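Long-range contacts in protein CT_858 (Chlamydia trachomatis, PDB 3DPM), which probably acts as a serine-type endopeptidase, combining a PDZ-like domain with an S41-family peptidase domain: residues Q338-G343 against N462-S467; V485-A490 against D535-A540; P87-K92 against A146-F151. All coordinates share one frame; numbering follows the deposited sequence.

Interaction 1: Q338-G343 against N462-S467. With LAS (N-acetyl-S-({(2R,3S,4R)-3-hydroxy-2-[(1S)-1-hydroxy-2-methylpropyl]-4-methyl-5-oxopyrrolidin-2-yl}carbonyl)cysteine), chain C.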
# COMPACT_ATOMS: atom_id res chain seq x y z
N GLN A 338 -15.71 27.02 6.83
CA GLN A 338 -15.28 25.76 6.26
C GLN A 338 -14.77 25.87 4.82
O GLN A 338 -14.76 24.88 4.08
CB GLN A 338 -16.43 24.75 6.30
CG GLN A 338 -15.96 23.32 6.39
CD GLN A 338 -16.64 22.42 5.38
OE1 GLN A 338 -16.64 21.20 5.53
NE2 GLN A 338 -17.21 23.01 4.34
N THR A 339 -14.35 27.07 4.41
CA THR A 339 -13.84 27.28 3.06
C THR A 339 -12.43 26.72 2.88
O THR A 339 -11.72 26.50 3.86
CB THR A 339 -13.79 28.77 2.73
OG1 THR A 339 -12.99 29.44 3.72
CG2 THR A 339 -15.19 29.37 2.70
N ASN A 340 -12.02 26.50 1.64
CA ASN A 340 -10.67 25.98 1.36
C ASN A 340 -10.33 24.77 2.21
O ASN A 340 -9.29 24.75 2.88
CB ASN A 340 -9.63 27.07 1.61
CG ASN A 340 -9.74 28.20 0.61
OD1 ASN A 340 -10.75 28.34 -0.07
ND2 ASN A 340 -8.70 29.03 0.53
N ASN A 341 -11.20 23.76 2.17
CA ASN A 341 -11.03 22.52 2.93
C ASN A 341 -10.91 21.38 1.93
O ASN A 341 -11.78 21.20 1.09
CB ASN A 341 -12.25 22.31 3.83
CG ASN A 341 -12.11 21.11 4.73
OD1 ASN A 341 -11.64 20.05 4.30
ND2 ASN A 341 -12.52 21.25 6.00
N PRO A 342 -9.84 20.57 2.02
CA PRO A 342 -9.66 19.45 1.08
C PRO A 342 -10.43 18.17 1.39
O PRO A 342 -10.37 17.21 0.62
CB PRO A 342 -8.14 19.24 1.11
CG PRO A 342 -7.82 19.50 2.57
CD PRO A 342 -8.65 20.76 2.87
N GLY A 343 -11.16 18.14 2.50
CA GLY A 343 -11.89 16.94 2.86
C GLY A 343 -10.97 16.03 3.67
O GLY A 343 -9.99 16.52 4.24
N ASN A 462 -17.15 27.46 -0.05
CA ASN A 462 -16.69 27.98 -1.34
C ASN A 462 -16.25 26.88 -2.32
O ASN A 462 -16.20 25.70 -1.96
CB ASN A 462 -15.56 29.01 -1.16
CG ASN A 462 -14.25 28.38 -0.77
OD1 ASN A 462 -13.23 29.08 -0.67
ND2 ASN A 462 -14.24 27.08 -0.54
N GLU A 463 -15.95 27.27 -3.56
CA GLU A 463 -15.56 26.31 -4.60
C GLU A 463 -14.29 25.51 -4.34
O GLU A 463 -13.87 24.74 -5.20
CB GLU A 463 -15.45 27.01 -5.95
CG GLU A 463 -14.13 27.71 -6.20
CD GLU A 463 -13.94 28.95 -5.34
OE1 GLU A 463 -12.86 29.57 -5.45
OE2 GLU A 463 -14.86 29.30 -4.57
N GLN A 464 -13.66 25.68 -3.19
CA GLN A 464 -12.46 24.91 -2.88
C GLN A 464 -12.69 24.03 -1.66
O GLN A 464 -11.84 23.91 -0.79
CB GLN A 464 -11.23 25.80 -2.70
CG GLN A 464 -10.83 26.55 -3.98
CD GLN A 464 -9.43 27.14 -3.92
OE1 GLN A 464 -9.07 27.82 -2.96
NE2 GLN A 464 -8.62 26.88 -4.95
N ASP A 465 -13.89 23.45 -1.61
CA ASP A 465 -14.32 22.52 -0.56
C ASP A 465 -14.59 21.22 -1.32
O ASP A 465 -15.47 21.18 -2.18
CB ASP A 465 -15.62 22.98 0.09
CG ASP A 465 -15.41 24.09 1.10
OD1 ASP A 465 -14.43 24.01 1.89
OD2 ASP A 465 -16.23 25.03 1.13
N PHE A 466 -13.84 20.18 -1.00
CA PHE A 466 -14.03 18.94 -1.71
C PHE A 466 -14.37 17.78 -0.85
O PHE A 466 -14.25 17.84 0.38
CB PHE A 466 -12.81 18.53 -2.52
CG PHE A 466 -12.16 19.64 -3.25
CD1 PHE A 466 -11.36 20.56 -2.57
CD2 PHE A 466 -12.30 19.78 -4.63
CE1 PHE A 466 -10.71 21.60 -3.25
CE2 PHE A 466 -11.66 20.82 -5.33
CZ PHE A 466 -10.86 21.73 -4.63
N SER A 467 -14.74 16.55 -1.52
CA SER A 467 -14.85 15.43 -0.58
C SER A 467 -15.61 15.92 0.65
O SER A 467 -16.85 15.93 0.50
CB SER A 467 -13.49 14.93 -0.10
OG SER A 467 -13.57 13.50 0.08
C18 LAS C . -12.55 13.02 0.85
O19 LAS C . -12.13 13.62 1.86
C9 LAS C . -12.04 11.61 0.56
C10 LAS C . -13.22 10.65 0.30
C11 LAS C . -14.18 10.30 1.43
C16 LAS C . -13.99 11.22 2.63
C12 LAS C . -15.59 10.46 0.86
O17 LAS C . -12.65 9.41 -0.12
N8 LAS C . -11.07 11.18 1.62
C6 LAS C . -10.00 10.68 0.99
O7 LAS C . -9.03 10.18 1.55
C5 LAS C . -10.16 10.71 -0.54
C20 LAS C . -8.83 11.13 -1.18
C3 LAS C . -11.20 11.82 -0.71
O2 LAS C . -10.47 13.04 -0.57
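Asn341 and Phe466 are joined by a backbone hydrogen bond. The Phe466 N-H points at Asn341 O over 3.1 Å, arriving almost head-on to the carbonyl (C=O...N 169°). Asn341 O is also approached by Asp465 CA at 3.3 Å as a CA-H...O contact, and it lies near the plane of the Phe466 ring, beside the ring edge. In return Asn341 N reaches Gln464 O only through a weak, bent bond of 3.0 Å, so the two loops run side by side without forming a regular strand pair.

Two polar side chains shape the loops from within. Asn341 holds CG anti to its own nitrogen (chi1 -175°), which lets OD1 fold forward and accept Gly343 N in the carbonyl plane at 2.7 Å, an Asx turn; its ND2 goes to Ile298 O. Asp465 OD2 accepts Asn462 N at 2.9 Å from the anti side, 31° out of the carboxylate plane, tying down the turn that precedes it.

Van der Waals packing does the rest. The methyl CG2 of Thr339 lies 3.9 Å from CB of Asn462, and Gly343 CA sits 3.9 Å from Ser467 CB, close against the modified serine. Ser467 OG is covalently bound to LAS C18, forming an ester; this is consistent with Ser467 being the nucleophile of a serine peptidase.

Both segments are loops that leave parallel neighbouring strands, 333-337 and 457-461, and lead into helices 346-354 and 468-478. Ser467 is the residue just before helix 468-478, on which Gln338 and Asn341 also pack, while helix 140-150 borders the Gln464 side and Phe72 meets the Phe466 ring edge-to-face.

Interaction 2: V485-A490 against D535-A540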
# COMPACT_ATOMS: atom_id res chain seq x y z
N VAL A 485 -23.77 29.70 3.66
CA VAL A 485 -23.44 30.96 2.99
C VAL A 485 -22.09 30.94 2.27
O VAL A 485 -21.12 30.43 2.79
CB VAL A 485 -23.46 32.11 4.02
CG1 VAL A 485 -23.00 33.42 3.37
CG2 VAL A 485 -24.87 32.26 4.59
N GLY A 486 -22.07 31.50 1.06
CA GLY A 486 -20.84 31.56 0.28
C GLY A 486 -21.07 31.22 -1.18
O GLY A 486 -21.93 31.81 -1.83
N THR A 487 -20.30 30.26 -1.70
CA THR A 487 -20.45 29.83 -3.08
C THR A 487 -20.34 28.31 -3.23
O THR A 487 -19.60 27.64 -2.51
CB THR A 487 -19.39 30.49 -4.01
OG1 THR A 487 -18.08 30.23 -3.52
CG2 THR A 487 -19.60 31.99 -4.08
N ARG A 488 -21.10 27.79 -4.19
CA ARG A 488 -21.17 26.37 -4.52
C ARG A 488 -19.84 25.62 -4.33
O ARG A 488 -18.78 26.09 -4.74
CB ARG A 488 -21.65 26.24 -5.97
CG ARG A 488 -21.85 24.83 -6.50
CD ARG A 488 -22.20 24.86 -7.99
NE ARG A 488 -23.43 25.61 -8.22
CZ ARG A 488 -24.65 25.14 -7.98
NH1 ARG A 488 -24.82 23.92 -7.51
NH2 ARG A 488 -25.71 25.92 -8.19
N THR A 489 -19.91 24.45 -3.70
CA THR A 489 -18.72 23.63 -3.47
C THR A 489 -18.28 22.90 -4.75
O THR A 489 -19.04 22.79 -5.71
CB THR A 489 -18.97 22.59 -2.36
OG1 THR A 489 -20.07 21.75 -2.75
CG2 THR A 489 -19.31 23.28 -1.04
N ALA A 490 -17.05 22.41 -4.73
CA ALA A 490 -16.46 21.73 -5.88
C ALA A 490 -17.23 20.56 -6.50
O ALA A 490 -17.25 20.41 -7.73
CB ALA A 490 -15.05 21.28 -5.51
N ASP A 535 -26.12 33.31 -1.84
CA ASP A 535 -24.94 33.41 -2.69
C ASP A 535 -24.18 34.67 -2.28
O ASP A 535 -24.68 35.78 -2.46
CB ASP A 535 -25.35 33.51 -4.16
CG ASP A 535 -24.17 33.34 -5.10
OD1 ASP A 535 -24.22 33.89 -6.23
OD2 ASP A 535 -23.20 32.64 -4.73
N LEU A 536 -22.99 34.49 -1.72
CA LEU A 536 -22.16 35.62 -1.28
C LEU A 536 -20.72 35.51 -1.77
O LEU A 536 -19.82 35.14 -1.01
CB LEU A 536 -22.16 35.71 0.25
CG LEU A 536 -22.32 37.07 0.92
CD1 LEU A 536 -21.74 36.96 2.33
CD2 LEU A 536 -21.63 38.16 0.14
N PRO A 537 -20.46 35.84 -3.04
CA PRO A 537 -19.09 35.76 -3.55
C PRO A 537 -18.23 36.94 -3.09
O PRO A 537 -18.76 37.99 -2.73
CB PRO A 537 -19.29 35.72 -5.07
CG PRO A 537 -20.52 36.57 -5.25
CD PRO A 537 -21.42 36.11 -4.13
N PHE A 538 -16.91 36.76 -3.10
CA PHE A 538 -15.99 37.82 -2.70
C PHE A 538 -15.83 38.86 -3.79
O PHE A 538 -15.39 38.56 -4.90
CB PHE A 538 -14.62 37.23 -2.37
CG PHE A 538 -14.62 36.34 -1.18
CD1 PHE A 538 -14.04 35.08 -1.24
CD2 PHE A 538 -15.19 36.76 0.02
CE1 PHE A 538 -14.03 34.24 -0.12
CE2 PHE A 538 -15.18 35.93 1.14
CZ PHE A 538 -14.59 34.67 1.07
N THR A 539 -16.18 40.10 -3.46
CA THR A 539 -16.12 41.22 -4.39
C THR A 539 -14.71 41.81 -4.53
O THR A 539 -13.85 41.57 -3.68
CB THR A 539 -17.03 42.34 -3.92
OG1 THR A 539 -16.54 42.86 -2.68
CG2 THR A 539 -18.44 41.83 -3.71
N ALA A 540 -14.49 42.59 -5.59
CA ALA A 540 -13.19 43.21 -5.80
C ALA A 540 -12.79 43.96 -4.54
O ALA A 540 -11.66 43.83 -4.07
CB ALA A 540 -13.23 44.17 -7.01
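Val485 and Leu536 meet through their methyl groups, CG1 of the valine lying 3.9 Å from CD1 of the leucine. The valine sets CG1 anti to its backbone nitrogen (chi1 175°), which turns this branch onto the leucine, where CB is also within 4.0 Å. Leu536 packs further on Tyr551, Lys554 and Val555 of helix 549-563; Val485 touches Leu558 of the same helix.

On the other side of Gly486, Thr487 adopts the rotamer with OG1 between its nitrogen and carbonyl carbon (chi1 56°). CG2 is thereby placed beside the nitrogen and becomes the touching atom: it packs on Pro537, 3.8 Å from CA and 3.9 Å from CB, and comes within 3.7 Å of Asp535 OD2. The carboxylate of Asp535 swings back toward the neighbouring strand, but OD2 and Gly486 O are both acceptors and make no bond.

Between these two patches runs one backbone link, Leu536 N to Gly486 O at 2.9 Å and nearly straight (166°), the donor tilted slightly from the carbonyl plane. The backbone angles of Gly486 would press any side chain against the carbonyl oxygen of Val485.

The bridge between Gly486 and Asp535 is parallel, and it adds the short strand 534-535 to the end of the parallel series 333-337, 457-461, 482-486, an arrangement in keeping with the ClpP/crotonase-like fold of S41 peptidases.

Interaction 3: P87-K92 against A146-F151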
# COMPACT_ATOMS: atom_id res chain seq x y z
N PRO A 87 6.63 32.57 -6.33
CA PRO A 87 6.19 32.97 -4.98
C PRO A 87 5.02 33.95 -4.86
O PRO A 87 5.14 34.96 -4.18
CB PRO A 87 7.46 33.53 -4.37
CG PRO A 87 8.10 34.21 -5.56
CD PRO A 87 7.94 33.17 -6.64
N TYR A 88 3.90 33.64 -5.50
CA TYR A 88 2.75 34.54 -5.44
C TYR A 88 1.45 33.76 -5.28
O TYR A 88 1.35 32.60 -5.67
CB TYR A 88 2.68 35.40 -6.70
CG TYR A 88 3.96 36.14 -7.00
CD1 TYR A 88 4.79 35.75 -8.05
CD2 TYR A 88 4.37 37.19 -6.19
CE1 TYR A 88 6.01 36.40 -8.28
CE2 TYR A 88 5.58 37.84 -6.41
CZ TYR A 88 6.39 37.44 -7.45
OH TYR A 88 7.60 38.09 -7.66
N THR A 89 0.45 34.41 -4.66
CA THR A 89 -0.86 33.81 -4.48
C THR A 89 -1.85 34.85 -4.98
O THR A 89 -1.74 36.03 -4.66
CB THR A 89 -1.17 33.49 -3.00
OG1 THR A 89 -0.11 32.73 -2.43
CG2 THR A 89 -2.46 32.69 -2.90
N VAL A 90 -2.83 34.40 -5.75
CA VAL A 90 -3.82 35.31 -6.31
C VAL A 90 -5.24 34.87 -5.99
O VAL A 90 -5.50 33.68 -5.81
CB VAL A 90 -3.65 35.38 -7.84
CG1 VAL A 90 -4.75 36.22 -8.45
CG2 VAL A 90 -2.29 35.98 -8.18
N GLN A 91 -6.16 35.83 -5.90
CA GLN A 91 -7.56 35.52 -5.64
C GLN A 91 -8.44 36.27 -6.65
O GLN A 91 -8.26 37.46 -6.89
CB GLN A 91 -7.94 35.90 -4.21
CG GLN A 91 -9.26 35.29 -3.76
CD GLN A 91 -9.64 35.67 -2.32
OE1 GLN A 91 -10.66 35.21 -1.80
NE2 GLN A 91 -8.82 36.50 -1.69
N LYS A 92 -9.39 35.55 -7.23
CA LYS A 92 -10.29 36.13 -8.22
C LYS A 92 -11.57 36.64 -7.58
O LYS A 92 -12.21 35.94 -6.80
CB LYS A 92 -10.66 35.10 -9.29
CG LYS A 92 -11.33 35.72 -10.51
CD LYS A 92 -12.14 34.73 -11.34
CE LYS A 92 -12.88 35.47 -12.46
NZ LYS A 92 -14.09 34.77 -13.01
N ALA A 146 -7.54 25.63 -11.62
CA ALA A 146 -6.54 26.02 -12.60
C ALA A 146 -5.70 27.18 -12.05
O ALA A 146 -4.49 27.22 -12.22
CB ALA A 146 -7.23 26.43 -13.91
N LEU A 147 -6.36 28.12 -11.38
CA LEU A 147 -5.66 29.26 -10.81
C LEU A 147 -4.60 28.76 -9.82
O LEU A 147 -3.53 29.37 -9.69
CB LEU A 147 -6.64 30.18 -10.09
CG LEU A 147 -6.36 31.69 -10.02
CD1 LEU A 147 -6.62 32.16 -8.60
CD2 LEU A 147 -4.93 32.02 -10.43
N ARG A 148 -4.89 27.67 -9.12
CA ARG A 148 -3.94 27.12 -8.16
C ARG A 148 -2.67 26.62 -8.81
O ARG A 148 -1.65 26.46 -8.15
CB ARG A 148 -4.57 25.98 -7.34
CG ARG A 148 -5.26 26.43 -6.06
CD ARG A 148 -4.81 27.84 -5.66
NE ARG A 148 -5.93 28.78 -5.72
CZ ARG A 148 -5.79 30.10 -5.82
NH1 ARG A 148 -4.58 30.63 -5.89
NH2 ARG A 148 -6.85 30.88 -5.83
N THR A 149 -2.71 26.36 -10.11
CA THR A 149 -1.52 25.89 -10.78
C THR A 149 -0.84 26.99 -11.60
O THR A 149 0.23 26.77 -12.16
CB THR A 149 -1.79 24.67 -11.70
OG1 THR A 149 -2.49 25.09 -12.87
CG2 THR A 149 -2.63 23.64 -10.97
N LEU A 150 -1.45 28.18 -11.66
CA LEU A 150 -0.89 29.30 -12.42
C LEU A 150 0.60 29.51 -12.06
O LEU A 150 1.45 29.65 -12.95
CB LEU A 150 -1.65 30.60 -12.11
CG LEU A 150 -1.77 31.67 -13.22
CD1 LEU A 150 -1.87 33.04 -12.58
CD2 LEU A 150 -0.58 31.62 -14.16
N PHE A 151 0.89 29.52 -10.76
CA PHE A 151 2.25 29.72 -10.28
C PHE A 151 2.90 28.46 -9.69
O PHE A 151 3.89 28.56 -8.97
CB PHE A 151 2.25 30.82 -9.21
CG PHE A 151 1.75 32.15 -9.69
CD1 PHE A 151 0.73 32.81 -9.01
CD2 PHE A 151 2.32 32.76 -10.81
CE1 PHE A 151 0.28 34.06 -9.43
CE2 PHE A 151 1.87 34.02 -11.24
CZ PHE A 151 0.85 34.67 -10.55
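Val90 presses a methyl against the rim of the Phe151 ring, CG2 standing 3.4 Å from CE1 near the ring plane, and this is the dense half of the contact. Over one face of the same ring lies Tyr88 CB, a CH-pi contact 4.2 Å from the ring centroid, while the tyrosine ring turns its edge toward that face in a T-shaped pair with planes 68° apart. Leu150 CD1 covers the opposite face, so Phe151 is clamped from both sides. Its CG, anti to the carbonyl carbon (chi1 -60°), directs the ring at the strand. Leu147 CD1 continues the packing, 3.4 Å from Val90 O.

Toward the more open side, where Arg148 is partly exposed, the packing thins, and Thr89 CG2 approaches Arg148 NH1 no closer than 4.2 Å. Here Arg148, its chain bent at chi2 and chi3, curls back across Leu147, whose CB lies over one guanidinium face. It grips Val90 O end-on with NH2 at 3.1 Å and NH1 at 3.2 Å, the oxygen lying in the guanidinium plane, at its edge.

Strand 88-92 and helix 146-150 run roughly antiparallel, with axes 8.5 Å apart, within the PDZ-like domain. The chemistry implies a division of labour: aromatic and aliphatic groups bury the interface, while one arginine satisfies a strand carbonyl that faces the helix, probably polarising it.

The centre of interaction 1 lies about 5 Å from the chain centre, those of interactions 2 and 3 about 16 Å; 1 and 3 are buried, and only 2 is partly exposed. Interactions 1 and 2 share the mixed sheet of the peptidase domain: 462-467 follows strand 457-461, the neighbour of strand 482-486, and Ala490 N probably bonds to Asp465 O. Interaction 3 belongs to the PDZ-like domain and touches the others through Arg148 on Gln464 and Gln91 on Phe538. Polar backbone and turn bonds dominate the loops beside the ligand-bound serine, a lone strand link flanked by apolar patches marks the sheet edge, and aromatic and aliphatic packing plus an arginine-carbonyl grip join strand 88-92 to the helix end and the residue after it.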